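Local coordinates for mirolysin (Tannerella forsythia, PDB 7OD0), which probably hydrolyses peptide bonds in proteins as a zinc-dependent metallopeptidase of the pappalysin family within the metzincins, at residues A[143-148]-A[169-174]; A[178-183]-A[230-235]; A[223-228]-A[238-243]. All coordinates share one frame; numbering follows the deposited sequence. Where two conformers were deposited one is given.

Interaction 1: A[143-148]-A[169-174]; sequences DGVVIH and THEVGH. With ZN (zinc ion), chain J; V7Q (2,1,3-benzothiadiazol-4-ylmethanamine), chain G.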
loop_
_atom_site.group_PDB
_atom_site.type_symbol
_atom_site.label_atom_id
_atom_site.label_comp_id
_atom_site.label_asym_id
_atom_site.label_seq_id
_atom_site.Cartn_x
_atom_site.Cartn_y
_atom_site.Cartn_z
ATOM N N ASP A 143 -5.263 6.890 -10.422
ATOM C CA ASP A 143 -4.614 7.054 -9.097
ATOM C C ASP A 143 -5.243 6.062 -8.105
ATOM O O ASP A 143 -6.507 5.958 -8.012
ATOM C CB ASP A 143 -4.721 8.489 -8.584
ATOM C CG ASP A 143 -3.892 8.708 -7.333
ATOM O OD1 ASP A 143 -2.676 8.439 -7.372
ATOM O OD2 ASP A 143 -4.471 9.066 -6.316
ATOM N N GLY A 144 -4.386 5.342 -7.386
ATOM C CA GLY A 144 -4.797 4.367 -6.375
ATOM C C GLY A 144 -3.945 3.120 -6.443
ATOM O O GLY A 144 -2.794 3.165 -6.948
ATOM N N VAL A 145 -4.521 2.020 -5.984
ATOM C CA VAL A 145 -3.772 0.779 -5.658
ATOM C C VAL A 145 -4.602 -0.405 -6.149
ATOM O O VAL A 145 -5.841 -0.405 -5.952
ATOM C CB VAL A 145 -3.458 0.741 -4.148
ATOM C CG1 VAL A 145 -3.140 -0.649 -3.624
ATOM C CG2 VAL A 145 -2.334 1.718 -3.803
ATOM N N VAL A 146 -3.937 -1.352 -6.804
ATOM C CA VAL A 146 -4.553 -2.638 -7.226
ATOM C C VAL A 146 -3.870 -3.787 -6.466
ATOM O O VAL A 146 -2.637 -3.826 -6.444
ATOM C CB VAL A 146 -4.447 -2.818 -8.744
ATOM C CG1 VAL A 146 -5.213 -4.033 -9.197
ATOM C CG2 VAL A 146 -4.923 -1.574 -9.476
ATOM N N ILE A 147 -4.660 -4.700 -5.916
ATOM C CA ILE A 147 -4.150 -5.877 -5.157
ATOM C C ILE A 147 -4.741 -7.168 -5.727
ATOM O O ILE A 147 -5.976 -7.235 -5.936
ATOM C CB ILE A 147 -4.473 -5.743 -3.666
ATOM C CG1 ILE A 147 -4.015 -4.381 -3.123
ATOM C CG2 ILE A 147 -3.858 -6.923 -2.906
ATOM C CD1 ILE A 147 -2.511 -4.209 -3.090
ATOM N N HIS A 148 -3.889 -8.172 -5.928
ATOM C CA HIS A 148 -4.318 -9.537 -6.329
ATOM C C HIS A 148 -5.250 -10.093 -5.242
ATOM O O HIS A 148 -4.943 -9.925 -4.057
ATOM C CB HIS A 148 -3.108 -10.431 -6.600
ATOM C CG HIS A 148 -3.453 -11.677 -7.330
ATOM N ND1 HIS A 148 -4.319 -12.614 -6.801
ATOM C CD2 HIS A 148 -3.070 -12.134 -8.542
ATOM C CE1 HIS A 148 -4.440 -13.621 -7.648
ATOM N NE2 HIS A 148 -3.690 -13.339 -8.735
ATOM N N THR A 169 0.100 -2.654 2.035
ATOM C CA THR A 169 1.005 -1.735 2.791
ATOM C C THR A 169 2.079 -1.192 1.839
ATOM O O THR A 169 2.271 0.034 1.783
ATOM C CB THR A 169 1.657 -2.431 3.991
ATOM O OG1 THR A 169 0.611 -2.855 4.871
ATOM C CG2 THR A 169 2.638 -1.532 4.732
ATOM N N HIS A 170 2.740 -2.081 1.088
ATOM C CA HIS A 170 3.811 -1.742 0.113
ATOM C C HIS A 170 3.242 -0.794 -0.963
ATOM O O HIS A 170 3.881 0.235 -1.254
ATOM C CB HIS A 170 4.401 -3.060 -0.426
ATOM C CG HIS A 170 5.400 -2.958 -1.527
ATOM N ND1 HIS A 170 6.746 -3.243 -1.321
ATOM C CD2 HIS A 170 5.263 -2.695 -2.846
ATOM C CE1 HIS A 170 7.405 -3.106 -2.457
ATOM N NE2 HIS A 170 6.509 -2.798 -3.423
ATOM N N GLU A 171 2.094 -1.135 -1.551
ATOM C CA GLU A 171 1.456 -0.345 -2.636
ATOM C C GLU A 171 0.986 1.011 -2.101
ATOM O O GLU A 171 1.133 2.032 -2.803
ATOM C CB GLU A 171 0.282 -1.098 -3.268
ATOM C CG GLU A 171 0.669 -2.375 -4.009
ATOM C CD GLU A 171 1.843 -2.313 -4.973
ATOM O OE1 GLU A 171 2.210 -1.188 -5.422
ATOM O OE2 GLU A 171 2.382 -3.410 -5.299
ATOM N N VAL A 172 0.392 1.052 -0.924
ATOM C CA VAL A 172 0.004 2.364 -0.345
ATOM C C VAL A 172 1.278 3.185 -0.130
ATOM O O VAL A 172 1.249 4.398 -0.441
ATOM C CB VAL A 172 -0.884 2.194 0.887
ATOM C CG1 VAL A 172 -1.087 3.500 1.614
ATOM C CG2 VAL A 172 -2.218 1.565 0.498
ATOM N N GLY A 173 2.380 2.543 0.277
ATOM C CA GLY A 173 3.717 3.171 0.325
ATOM C C GLY A 173 4.069 3.917 -0.974
ATOM O O GLY A 173 4.427 5.098 -0.904
ATOM N N HIS A 174 4.002 3.254 -2.126
ATOM C CA HIS A 174 4.290 3.846 -3.453
ATOM C C HIS A 174 3.316 5.004 -3.746
ATOM O O HIS A 174 3.744 6.059 -4.257
ATOM C CB HIS A 174 4.161 2.777 -4.557
ATOM C CG HIS A 174 5.293 1.809 -4.662
ATOM N ND1 HIS A 174 6.619 2.196 -4.575
ATOM C CD2 HIS A 174 5.307 0.493 -4.935
ATOM C CE1 HIS A 174 7.398 1.149 -4.753
ATOM N NE2 HIS A 174 6.616 0.081 -4.976
HETATM ZN ZN ZN J . 7.003 -1.973 -5.191
HETATM N N1 V7Q G . 6.432 -7.809 -0.343
HETATM C C1 V7Q G . 5.692 -6.680 -0.946
HETATM C C2 V7Q G . 5.464 -6.787 -2.436
HETATM C C3 V7Q G . 4.515 -5.989 -3.078
HETATM C C4 V7Q G . 4.310 -6.038 -4.447
HETATM C C5 V7Q G . 5.011 -6.889 -5.248
HETATM C C6 V7Q G . 5.977 -7.720 -4.638
HETATM N N2 V7Q G . 6.760 -8.631 -5.256
HETATM S S1 V7Q G . 7.491 -9.441 -4.064
HETATM N N3 V7Q G . 7.130 -8.523 -2.787
HETATM C C7 V7Q G . 6.195 -7.659 -3.222
#
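The active-site helix of the metzincin-type fold, which bears the HExxH zinc-binding motif, packs through Glu171 on Val145 and Ile147 of the sheet. Strand 145-148 and this helix run nearly antiparallel, at 162°. The closest touch is Val145 CG1 on Glu171 CB, 3.5 Å apart, while the second branch, Val145 CG2, lies 3.6 Å from the carbonyl Glu171 O and also faces Val172 CG2. Ile147 reaches the helix by its tip: CD1 comes to 3.8 Å from Glu171 CG, the two side chains lying alongside each other and running opposite ways. The aliphatic stem of Glu171 thus fills the interface between its helix and the strand. A bend at chi2 (-47°) then carries its carboxylate away from strand 145-148 into the cleft, where OE1 lies in the ring plane at the edge of His174. On the cleft side of the helix, His170 NE2 and His174 NE2 bind the zinc ion at 2.0 and 2.1 Å, with His180 as third histidine ligand. The benzothiadiazole ligand enters this same cleft: its C4 is 3.4 Å from Glu171 OE2, and its C3 lies over one face of the His170 ring, 3.4 Å from His170 CD2.

Interaction 2: A[178-183]-A[230-235]; sequences LRHIWG and MDYTYD. With ZN (zinc ion), chain J; CA (calcium ion), chain K; V7Q (2,1,3-benzothiadiazol-4-ylmethanamine), chain G; ACT (acetate ion), chain I.
Met230 fills the tightly packed part of this contact, pressed against Leu178 and the carbonyl of Arg179, with Met230 CB 3.8 Å from Arg179 O. Bends at chi2 and chi3 fold its side chain back, so that Met230 CG sits 4.0 Å from Leu178 CD1 and the methyl CE 3.9 Å from Leu178 O, the two side chains roughly perpendicular. The backbone of Met230 joins in as well: its carbonyl O accepts a weak but nearly straight hydrogen bond from Ile181 N (3.4 Å, 165°) and is also approached by the CA of His180. Beside it, Trp182 takes chi1 of 71°, which sends the indole back across His180, whose CB lies over one of its faces. The six-membered edge of Trp182 then points at the face of Tyr232, with planes 55° apart and Trp182 CH2 3.5 Å from Tyr232 CE2; the benzothiadiazole covers the opposite face of the tyrosine. Asp231 OD1 accepts the N-H of Tyr232 at 2.7 Å, on its anti side and tilted out of the carboxylate plane, and also that of Asn205.

Two metals hold the same loop. His180 NE2 binds the zinc ion at 2.1 Å, its ND1 being hydrogen-bonded to Asp184 OD1, and Trp182 O ligates a calcium ion. Tyr232 OH gives a hydrogen bond of 2.7 Å to the zinc-bound O of an acetate ion, probably from the crystallisation liquor. The looser rim belongs to the partly exposed Arg179, which starts away from the 230-235 segment and pairs with Asp177. A methionine below the zinc site and, two residues on, a tyrosine whose hydroxyl turns toward the metal's acetate ligand are characteristic of the Met-turn of metzincins.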
loop_
_atom_site.group_PDB
_atom_site.type_symbol
_atom_site.label_atom_id
_atom_site.label_comp_id
_atom_site.label_asym_id
_atom_site.label_seq_id
_atom_site.Cartn_x
_atom_site.Cartn_y
_atom_site.Cartn_z
ATOM N N LEU A 178 6.786 6.574 -1.767
ATOM C CA LEU A 178 7.994 5.807 -1.347
ATOM C C LEU A 178 8.521 4.982 -2.515
ATOM O O LEU A 178 7.697 4.334 -3.215
ATOM C CB LEU A 178 7.651 4.883 -0.180
ATOM C CG LEU A 178 7.261 5.589 1.117
ATOM C CD1 LEU A 178 7.205 4.589 2.250
ATOM C CD2 LEU A 178 8.215 6.728 1.443
ATOM N N ARG A 179 9.848 4.963 -2.670
ATOM C CA ARG A 179 10.542 4.127 -3.676
ATOM C C ARG A 179 11.046 2.839 -3.022
ATOM O O ARG A 179 11.258 2.811 -1.802
ATOM C CB ARG A 179 11.690 4.915 -4.319
ATOM C CG ARG A 179 11.269 6.198 -5.023
ATOM C CD ARG A 179 10.026 6.071 -5.902
ATOM N NE ARG A 179 10.015 6.711 -7.230
ATOM C CZ ARG A 179 9.283 7.767 -7.595
ATOM N NH1 ARG A 179 8.497 8.394 -6.727
ATOM N NH2 ARG A 179 9.346 8.200 -8.846
ATOM N N HIS A 180 11.250 1.809 -3.835
ATOM C CA HIS A 180 11.974 0.571 -3.456
ATOM C C HIS A 180 13.256 0.940 -2.708
ATOM O O HIS A 180 14.039 1.794 -3.200
ATOM C CB HIS A 180 12.270 -0.306 -4.679
ATOM C CG HIS A 180 11.026 -0.870 -5.278
ATOM N ND1 HIS A 180 10.886 -1.056 -6.624
ATOM C CD2 HIS A 180 9.887 -1.320 -4.702
ATOM C CE1 HIS A 180 9.716 -1.596 -6.871
ATOM N NE2 HIS A 180 9.076 -1.771 -5.710
ATOM N N ILE A 181 13.456 0.291 -1.560
ATOM C CA ILE A 181 14.538 0.613 -0.593
ATOM C C ILE A 181 15.903 0.433 -1.267
ATOM O O ILE A 181 16.840 1.125 -0.827
ATOM C CB ILE A 181 14.403 -0.250 0.679
ATOM C CG1 ILE A 181 15.368 0.210 1.775
ATOM C CG2 ILE A 181 14.565 -1.728 0.363
ATOM C CD1 ILE A 181 15.052 -0.370 3.116
ATOM N N TRP A 182 16.017 -0.443 -2.277
ATOM C CA TRP A 182 17.310 -0.743 -2.952
ATOM C C TRP A 182 17.563 0.260 -4.098
ATOM O O TRP A 182 18.671 0.268 -4.656
ATOM C CB TRP A 182 17.342 -2.219 -3.410
ATOM C CG TRP A 182 16.433 -2.531 -4.554
ATOM C CD1 TRP A 182 16.763 -2.474 -5.871
ATOM C CD2 TRP A 182 15.061 -2.950 -4.504
ATOM N NE1 TRP A 182 15.684 -2.805 -6.649
ATOM C CE2 TRP A 182 14.626 -3.105 -5.836
ATOM C CE3 TRP A 182 14.153 -3.223 -3.478
ATOM C CZ2 TRP A 182 13.322 -3.495 -6.159
ATOM C CZ3 TRP A 182 12.861 -3.595 -3.798
ATOM C CH2 TRP A 182 12.459 -3.749 -5.120
ATOM N N GLY A 183 16.579 1.095 -4.456
ATOM C CA GLY A 183 16.790 2.198 -5.416
ATOM C C GLY A 183 16.533 1.814 -6.866
ATOM O O GLY A 183 16.943 2.590 -7.763
ATOM N N MET A 230 8.991 -1.685 1.941
ATOM C CA MET A 230 9.298 -1.314 0.542
ATOM C C MET A 230 10.390 -2.234 -0.048
ATOM O O MET A 230 10.942 -1.894 -1.094
ATOM C CB MET A 230 9.727 0.159 0.480
ATOM C CG MET A 230 8.695 1.094 1.028
ATOM S SD MET A 230 7.001 0.763 0.460
ATOM C CE MET A 230 7.188 0.978 -1.306
ATOM N N ASP A 231 10.673 -3.376 0.580
ATOM C CA ASP A 231 11.491 -4.441 -0.051
ATOM C C ASP A 231 10.527 -5.456 -0.674
ATOM O O ASP A 231 9.295 -5.196 -0.689
ATOM C CB ASP A 231 12.495 -5.042 0.933
ATOM C CG ASP A 231 13.751 -5.545 0.236
ATOM O OD1 ASP A 231 13.683 -5.799 -0.989
ATOM O OD2 ASP A 231 14.767 -5.725 0.923
ATOM N N TYR A 232 11.049 -6.556 -1.206
ATOM C CA TYR A 232 10.213 -7.574 -1.890
ATOM C C TYR A 232 10.146 -8.866 -1.055
ATOM O O TYR A 232 9.894 -9.957 -1.610
ATOM C CB TYR A 232 10.776 -7.802 -3.288
ATOM C CG TYR A 232 10.261 -6.910 -4.382
ATOM C CD1 TYR A 232 9.126 -6.125 -4.246
ATOM C CD2 TYR A 232 10.867 -6.955 -5.631
ATOM C CE1 TYR A 232 8.634 -5.385 -5.311
ATOM C CE2 TYR A 232 10.416 -6.184 -6.686
ATOM C CZ TYR A 232 9.284 -5.412 -6.530
ATOM O OH TYR A 232 8.811 -4.688 -7.587
ATOM N N THR A 233 10.317 -8.755 0.256
ATOM C CA THR A 233 10.380 -9.942 1.149
ATOM C C THR A 233 8.965 -10.434 1.456
ATOM O O THR A 233 8.007 -9.745 1.158
ATOM C CB THR A 233 11.181 -9.628 2.419
ATOM O OG1 THR A 233 10.738 -8.379 2.934
ATOM C CG2 THR A 233 12.669 -9.537 2.153
ATOM N N TYR A 234 8.871 -11.647 1.986
ATOM C CA TYR A 234 7.619 -12.299 2.428
ATOM C C TYR A 234 6.921 -11.406 3.458
ATOM O O TYR A 234 7.621 -10.743 4.271
ATOM C CB TYR A 234 7.953 -13.655 3.026
ATOM C CG TYR A 234 8.321 -14.752 2.055
ATOM C CD1 TYR A 234 8.138 -14.630 0.691
ATOM C CD2 TYR A 234 8.797 -15.957 2.532
ATOM C CE1 TYR A 234 8.427 -15.678 -0.178
ATOM C CE2 TYR A 234 9.082 -17.013 1.690
ATOM C CZ TYR A 234 8.902 -16.871 0.333
ATOM O OH TYR A 234 9.216 -17.930 -0.464
ATOM N N ASP A 235 5.588 -11.420 3.441
ATOM C CA ASP A 235 4.738 -10.580 4.328
ATOM C C ASP A 235 5.158 -10.725 5.803
ATOM O O ASP A 235 5.187 -9.691 6.491
ATOM C CB ASP A 235 3.257 -10.922 4.181
ATOM C CG ASP A 235 2.587 -10.406 2.921
ATOM O OD1 ASP A 235 3.310 -10.178 1.906
ATOM O OD2 ASP A 235 1.342 -10.281 2.946
HETATM ZN ZN ZN J . 7.003 -1.973 -5.191
HETATM CA CA CA K . 20.838 -0.468 -5.099
HETATM N N1 V7Q G . 6.432 -7.809 -0.343
HETATM C C1 V7Q G . 5.692 -6.680 -0.946
HETATM C C2 V7Q G . 5.464 -6.787 -2.436
HETATM C C3 V7Q G . 4.515 -5.989 -3.078
HETATM C C4 V7Q G . 4.310 -6.038 -4.447
HETATM C C5 V7Q G . 5.011 -6.889 -5.248
HETATM C C6 V7Q G . 5.977 -7.720 -4.638
HETATM N N2 V7Q G . 6.760 -8.631 -5.256
HETATM S S1 V7Q G . 7.491 -9.441 -4.064
HETATM N N3 V7Q G . 7.130 -8.523 -2.787
HETATM C C7 V7Q G . 6.195 -7.659 -3.222
HETATM C C ACT I . 5.571 -2.769 -7.285
HETATM O O ACT I . 6.736 -3.030 -6.978
HETATM O OXT ACT I . 4.614 -3.009 -6.547
HETATM C CH3 ACT I . 5.296 -2.061 -8.625
HETATM O O HOH W 1 21.624 1.398 -3.806
#

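Interaction 3: A[223-228]-A[238-243]; sequences GVMFMN and MNLFTK. With V7Q (2,1,3-benzothiadiazol-4-ylmethanamine), chain G; EDO (1,2-ethanediol), chain H.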
loop_
_atom_site.group_PDB
_atom_site.type_symbol
_atom_site.label_atom_id
_atom_site.label_comp_id
_atom_site.label_asym_id
_atom_site.label_seq_id
_atom_site.Cartn_x
_atom_site.Cartn_y
_atom_site.Cartn_z
ATOM N N GLY A 223 23.478 -4.358 8.656
ATOM C CA GLY A 223 23.169 -4.693 7.253
ATOM C C GLY A 223 21.984 -3.900 6.718
ATOM O O GLY A 223 21.761 -2.790 7.227
ATOM N N VAL A 224 21.304 -4.425 5.689
ATOM C CA VAL A 224 20.225 -3.720 4.938
ATOM C C VAL A 224 18.883 -4.029 5.605
ATOM O O VAL A 224 18.732 -5.117 6.260
ATOM C CB VAL A 224 20.227 -4.094 3.444
ATOM C CG1 VAL A 224 21.582 -3.826 2.810
ATOM C CG2 VAL A 224 19.804 -5.529 3.194
ATOM N N MET A 225 17.940 -3.114 5.460
ATOM C CA MET A 225 16.623 -3.209 6.128
ATOM C C MET A 225 15.670 -4.045 5.266
ATOM O O MET A 225 14.713 -3.486 4.717
ATOM C CB MET A 225 16.046 -1.814 6.333
ATOM C CG MET A 225 15.184 -1.716 7.541
ATOM S SD MET A 225 14.633 -0.021 7.635
ATOM C CE MET A 225 15.923 0.676 8.679
ATOM N N PHE A 226 15.941 -5.347 5.172
ATOM C CA PHE A 226 15.122 -6.257 4.331
ATOM C C PHE A 226 13.737 -6.424 4.974
ATOM O O PHE A 226 12.877 -6.945 4.280
ATOM C CB PHE A 226 15.802 -7.608 4.093
ATOM C CG PHE A 226 15.987 -8.437 5.343
ATOM C CD1 PHE A 226 14.954 -9.214 5.853
ATOM C CD2 PHE A 226 17.186 -8.417 6.022
ATOM C CE1 PHE A 226 15.125 -9.967 7.007
ATOM C CE2 PHE A 226 17.360 -9.179 7.171
ATOM C CZ PHE A 226 16.331 -9.952 7.661
ATOM N N MET A 227 13.528 -5.984 6.217
ATOM C CA MET A 227 12.188 -6.122 6.850
ATOM C C MET A 227 11.403 -4.822 6.657
ATOM O O MET A 227 10.317 -4.720 7.206
ATOM C CB MET A 227 12.258 -6.523 8.329
ATOM C CG MET A 227 12.893 -5.500 9.266
ATOM S SD MET A 227 14.610 -5.022 8.853
ATOM C CE MET A 227 15.440 -6.583 9.053
ATOM N N ASN A 228 11.937 -3.875 5.880
ATOM C CA ASN A 228 11.206 -2.661 5.441
ATOM C C ASN A 228 10.069 -3.062 4.487
ATOM O O ASN A 228 10.321 -3.879 3.571
ATOM C CB ASN A 228 12.148 -1.667 4.742
ATOM C CG ASN A 228 11.543 -0.287 4.645
ATOM O OD1 ASN A 228 10.802 0.017 3.723
ATOM N ND2 ASN A 228 11.816 0.542 5.634
ATOM N N MET A 238 8.356 -8.647 7.088
ATOM C CA MET A 238 8.363 -7.160 6.987
ATOM C C MET A 238 7.697 -6.597 8.238
ATOM O O MET A 238 6.780 -7.268 8.768
ATOM C CB MET A 238 7.536 -6.655 5.804
ATOM C CG MET A 238 8.077 -6.954 4.466
ATOM S SD MET A 238 6.875 -6.397 3.263
ATOM C CE MET A 238 7.901 -6.676 1.817
ATOM N N ASN A 239 8.154 -5.465 8.759
ATOM C CA ASN A 239 7.565 -4.994 10.036
ATOM C C ASN A 239 7.840 -3.518 10.302
ATOM O O ASN A 239 7.524 -3.111 11.440
ATOM C CB ASN A 239 8.009 -5.860 11.214
ATOM C CG ASN A 239 9.499 -6.125 11.212
ATOM O OD1 ASN A 239 10.295 -5.205 11.429
ATOM N ND2 ASN A 239 9.877 -7.377 10.972
ATOM N N LEU A 240 8.370 -2.727 9.350
ATOM C CA LEU A 240 8.480 -1.267 9.606
ATOM C C LEU A 240 8.587 -0.426 8.340
ATOM O O LEU A 240 8.995 -0.923 7.249
ATOM C CB LEU A 240 9.660 -0.964 10.528
ATOM C CG LEU A 240 11.039 -0.806 9.893
ATOM C CD1 LEU A 240 11.973 -0.033 10.824
ATOM C CD2 LEU A 240 11.633 -2.162 9.567
ATOM N N PHE A 241 8.195 0.824 8.554
ATOM C CA PHE A 241 8.600 2.027 7.802
ATOM C C PHE A 241 9.613 2.743 8.687
ATOM O O PHE A 241 9.506 2.612 9.936
ATOM C CB PHE A 241 7.408 2.973 7.576
ATOM C CG PHE A 241 6.382 2.534 6.567
ATOM C CD1 PHE A 241 6.735 2.338 5.237
ATOM C CD2 PHE A 241 5.060 2.350 6.932
ATOM C CE1 PHE A 241 5.783 1.934 4.308
ATOM C CE2 PHE A 241 4.114 1.951 6.000
ATOM C CZ PHE A 241 4.468 1.756 4.689
ATOM N N THR A 242 10.510 3.528 8.089
ATOM C CA THR A 242 11.401 4.420 8.860
ATOM C C THR A 242 10.708 5.765 9.118
ATOM O O THR A 242 9.712 6.093 8.425
ATOM C CB THR A 242 12.752 4.643 8.181
ATOM O OG1 THR A 242 12.542 5.427 7.012
ATOM C CG2 THR A 242 13.482 3.353 7.866
ATOM N N LYS A 243 11.263 6.531 10.065
ATOM C CA LYS A 243 10.867 7.939 10.342
ATOM C C LYS A 243 11.065 8.770 9.070
ATOM O O LYS A 243 10.175 9.584 8.769
ATOM C CB LYS A 243 11.682 8.492 11.516
ATOM C CG LYS A 243 11.405 7.812 12.846
ATOM C CD LYS A 243 12.356 8.191 13.960
ATOM C CE LYS A 243 11.881 7.691 15.307
ATOM N NZ LYS A 243 12.768 8.129 16.409
HETATM N N1 V7Q G . 6.432 -7.809 -0.343
HETATM C C1 V7Q G . 5.692 -6.680 -0.946
HETATM C C2 V7Q G . 5.464 -6.787 -2.436
HETATM C C3 V7Q G . 4.515 -5.989 -3.078
HETATM C C4 V7Q G . 4.310 -6.038 -4.447
HETATM C C5 V7Q G . 5.011 -6.889 -5.248
HETATM C C6 V7Q G . 5.977 -7.720 -4.638
HETATM N N2 V7Q G . 6.760 -8.631 -5.256
HETATM S S1 V7Q G . 7.491 -9.441 -4.064
HETATM N N3 V7Q G . 7.130 -8.523 -2.787
HETATM C C7 V7Q G . 6.195 -7.659 -3.222
HETATM C C1 EDO H . 6.211 0.408 11.638
HETATM O O1 EDO H . 7.078 1.435 11.322
HETATM C C2 EDO H . 4.963 0.377 10.956
HETATM O O2 EDO H . 4.298 -0.806 11.288
#
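Met227 (chi1 65°) and Leu240 (chi1 85°) both fold CG back over their own backbone, and these rotations bring Met227 CG to 3.6 Å from Leu240 CD2. Bends at chi2 and chi3 of Met227 turn its methyl CE away, over the centre of the Phe226 ring. Alongside, Met227 CG also lies 3.4 Å from Asn239 OD1, an oxygen that is hydrogen-bonded to Thr51. The backbones are joined at Met227 O, which accepts the N-H of Asn239 at 2.8 Å, in the carbonyl plane with a C=O...N angle of 158°; the CA of Met238 approaches the same oxygen at 3.1 Å. One residue further, Asn228 CA lies 3.3 Å from Leu240 O. Met225 CG meets the same methyl, Leu240 CD2, at 4.1 Å, the two side chains about perpendicular. In the conformer given, Met225 SD also lies 3.6 Å from Thr242 CG2, a tentative contact because Met225 was deposited in two conformers. Asn228 ND2 is hydrogen-bonded to Gln245 OE1, and Asn228 OD1 is taken by Met230 N. All eight touching residues are buried, so the two loops meet as interior packing. A single beta bridge between Asn228 and Leu240 closes the base of the loop that carries the Met-turn, just before Thr242, as N-cap residue, starts helix 243-250.

How the interactions relate
The three contacts lie in one pappalysin-family region and come in the order strand, zinc-binding helix, Met-turn, as in metzincins. Interaction 1 is first along the chain and joins strand 145-148 to the zinc-binding helix 166-175; interactions 2 and 3 alternate in the long loop region between helices 166-175 and 243-250. The centres of interactions 1 and 2 are about 13 Å apart, those of interactions 2 and 3 about 8 Å, and those of interactions 1 and 3 about 18 Å. Interactions 1 and 2 share the zinc, with histidines from both, and His170 O packs against Met230 CE. Between interactions 2 and 3, Thr233 OG1 probably hydrogen-bonds Phe226 O. Helix 166-175 and the Met-turn loop line the cleft that holds the benzothiadiazole, with the strand behind the helix.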